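PDB 2I9D: chloramphenicol acetyltransferase from Bacteroides thetaiotaomicron, which probably catalyses the transfer of an acetyl group from acetyl-CoA to a hydroxyl of chloramphenicol. Local coordinates for residues Phe199-Gly202 against His203-Ser206. Numbering follows the deposited sequence.
Sequences FIDG and HHLS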
ATOM      1  N   PHE A 199     -15.482   6.893  -7.958  1.00 29.83           N
ATOM      2  CA  PHE A 199     -16.695   6.262  -7.434  1.00 29.46           C
ATOM      3  C   PHE A 199     -16.787   6.214  -5.919  1.00 29.36           C
ATOM      4  O   PHE A 199     -17.881   6.091  -5.365  1.00 28.97           O
ATOM      5  CB  PHE A 199     -16.832   4.813  -7.947  1.00 29.15           C
ATOM      6  CG  PHE A 199     -16.913   4.681  -9.443  1.00 28.50           C
ATOM      7  CD1 PHE A 199     -17.794   5.460 -10.186  1.00 27.94           C
ATOM      8  CD2 PHE A 199     -16.139   3.724 -10.113  1.00 28.32           C
ATOM      9  CE1 PHE A 199     -17.887   5.319 -11.573  1.00 27.30           C
ATOM     10  CE2 PHE A 199     -16.215   3.576 -11.504  1.00 27.84           C
ATOM     11  CZ  PHE A 199     -17.092   4.368 -12.238  1.00 28.56           C
ATOM     12  N   ILE A 200     -15.638   6.247  -5.252  1.00 30.02           N
ATOM     13  CA  ILE A 200     -15.553   5.920  -3.830  1.00 30.04           C
ATOM     14  C   ILE A 200     -14.613   6.903  -3.143  1.00 31.18           C
ATOM     15  O   ILE A 200     -13.492   7.123  -3.624  1.00 31.29           O
ATOM     16  CB  ILE A 200     -15.078   4.441  -3.621  1.00 30.18           C
ATOM     17  CG1 ILE A 200     -16.197   3.469  -3.983  1.00 29.12           C
ATOM     18  CG2 ILE A 200     -14.548   4.158  -2.155  1.00 27.90           C
ATOM     19  CD1 ILE A 200     -15.692   2.174  -4.601  1.00 30.70           C
ATOM     20  N   ASP A 201     -15.088   7.499  -2.039  1.00 31.08           N
ATOM     21  CA  ASP A 201     -14.253   8.325  -1.166  1.00 31.97           C
ATOM     22  C   ASP A 201     -14.032   7.639   0.176  1.00 32.15           C
ATOM     23  O   ASP A 201     -14.632   6.587   0.453  1.00 32.40           O
ATOM     24  CB  ASP A 201     -14.907   9.681  -0.892  1.00 32.39           C
ATOM     25  CG  ASP A 201     -15.172  10.482  -2.161  1.00 33.79           C
ATOM     26  OD1 ASP A 201     -14.291  10.550  -3.059  1.00 33.37           O
ATOM     27  OD2 ASP A 201     -16.277  11.056  -2.238  1.00 34.01           O
ATOM     28  N   GLY A 202     -13.200   8.265   1.017  1.00 32.33           N
ATOM     29  CA  GLY A 202     -12.921   7.777   2.363  1.00 32.11           C
ATOM     30  C   GLY A 202     -14.173   7.364   3.102  1.00 32.78           C
ATOM     31  O   GLY A 202     -14.201   6.328   3.791  1.00 33.43           O
ATOM     32  N   HIS A 203     -15.221   8.162   2.923  1.00 33.54           N
ATOM     33  CA  HIS A 203     -16.503   7.982   3.599  1.00 34.34           C
ATOM     34  C   HIS A 203     -17.164   6.638   3.264  1.00 33.51           C
ATOM     35  O   HIS A 203     -17.731   5.971   4.141  1.00 33.86           O
ATOM     36  CB  HIS A 203     -17.433   9.174   3.277  1.00 35.20           C
ATOM     37  CG  HIS A 203     -18.879   8.928   3.592  1.00 37.10           C
ATOM     38  ND1 HIS A 203     -19.400   9.079   4.860  1.00 39.59           N
ATOM     39  CD2 HIS A 203     -19.916   8.561   2.798  1.00 39.91           C
ATOM     40  CE1 HIS A 203     -20.697   8.805   4.837  1.00 41.50           C
ATOM     41  NE2 HIS A 203     -21.032   8.474   3.599  1.00 41.57           N
ATOM     42  N   HIS A 204     -17.070   6.226   2.006  1.00 32.78           N
ATOM     43  CA  HIS A 204     -17.660   4.940   1.591  1.00 31.70           C
ATOM     44  C   HIS A 204     -16.795   3.765   2.027  1.00 30.74           C
ATOM     45  O   HIS A 204     -17.302   2.692   2.347  1.00 30.79           O
ATOM     46  CB  HIS A 204     -17.925   4.947   0.090  1.00 31.42           C
ATOM     47  CG  HIS A 204     -18.616   6.183  -0.365  1.00 32.11           C
ATOM     48  ND1 HIS A 204     -17.960   7.198  -1.027  1.00 33.52           N
ATOM     49  CD2 HIS A 204     -19.898   6.597  -0.204  1.00 31.27           C
ATOM     50  CE1 HIS A 204     -18.817   8.174  -1.277  1.00 32.04           C
ATOM     51  NE2 HIS A 204     -19.997   7.831  -0.788  1.00 30.20           N
ATOM     52  N   LEU A 205     -15.489   3.993   2.079  1.00 29.86           N
ATOM     53  CA  LEU A 205     -14.559   2.999   2.594  1.00 29.24           C
ATOM     54  C   LEU A 205     -14.797   2.742   4.081  1.00 30.04           C
ATOM     55  O   LEU A 205     -14.762   1.588   4.538  1.00 29.61           O
ATOM     56  CB  LEU A 205     -13.120   3.452   2.345  1.00 28.36           C
ATOM     57  CG  LEU A 205     -12.709   3.412   0.865  1.00 27.55           C
ATOM     58  CD1 LEU A 205     -11.378   4.111   0.596  1.00 25.40           C
ATOM     59  CD2 LEU A 205     -12.693   1.971   0.331  1.00 26.19           C
ATOM     60  N   SER A 206     -15.036   3.827   4.831  1.00 30.64           N
ATOM     61  CA  SER A 206     -15.412   3.752   6.249  1.00 31.22           C
ATOM     62  C   SER A 206     -16.637   2.848   6.461  1.00 31.40           C
ATOM     63  O   SER A 206     -16.599   1.920   7.270  1.00 31.51           O
ATOM     64  CB  SER A 206     -15.705   5.160   6.759  1.00 31.46           C
ATOM     65  OG  SER A 206     -15.346   5.302   8.097  1.00 33.43           O
TER
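The His-204 imidazole meets the backbone N-H of Asp-201 at its edge, in the plane of the ring, while CD2 of His-203 lies over one face, offset toward the rim. The His-203 ring in turn has His-204 NE2 at its own edge. The edge bond is nearly straight: Asp-201 N donates to His-204 ND1 over 3.1 Å at 171°. With CG beside its backbone N and anti to its carbonyl carbon (chi1 -48°), the His-204 ring is swung back toward the loop, where ND1 reaches Asp-201 N. The Asp-201 carboxylate runs alongside, pointing the same way, its plane 35° from the imidazole; OD2 stays 4.0 Å from His-204 CE1 and is salt-bridged to Arg-15. Asp-201 occupies the N-cap position, but its carbonyl does the work: O accepts from Leu-205 N in the carbonyl plane at 3.2 Å and from His-204 N above that plane at 2.9 Å. Gly-202 O takes Ser-206 N at 2.8 Å, continuing the helical pattern. On the buried side, the CG2 branch of Ile-200 crosses Leu-205 and touches its CG at 3.6 Å, and both residues reach Ile-195 on strand 186-196. Residues 199-202 close the family's HHxxxDG signature, which begins at His-196 and includes His-197, the predicted proton acceptor, close to the Asp-201 side chain; Phe-100 of the second subunit packs on Asp-201. Accepting at ND1 is consistent with a neutral His-204 ring with its proton on NE2; ND1 then holds the Asp-201 N-H and links the loop to the first turn of the helix.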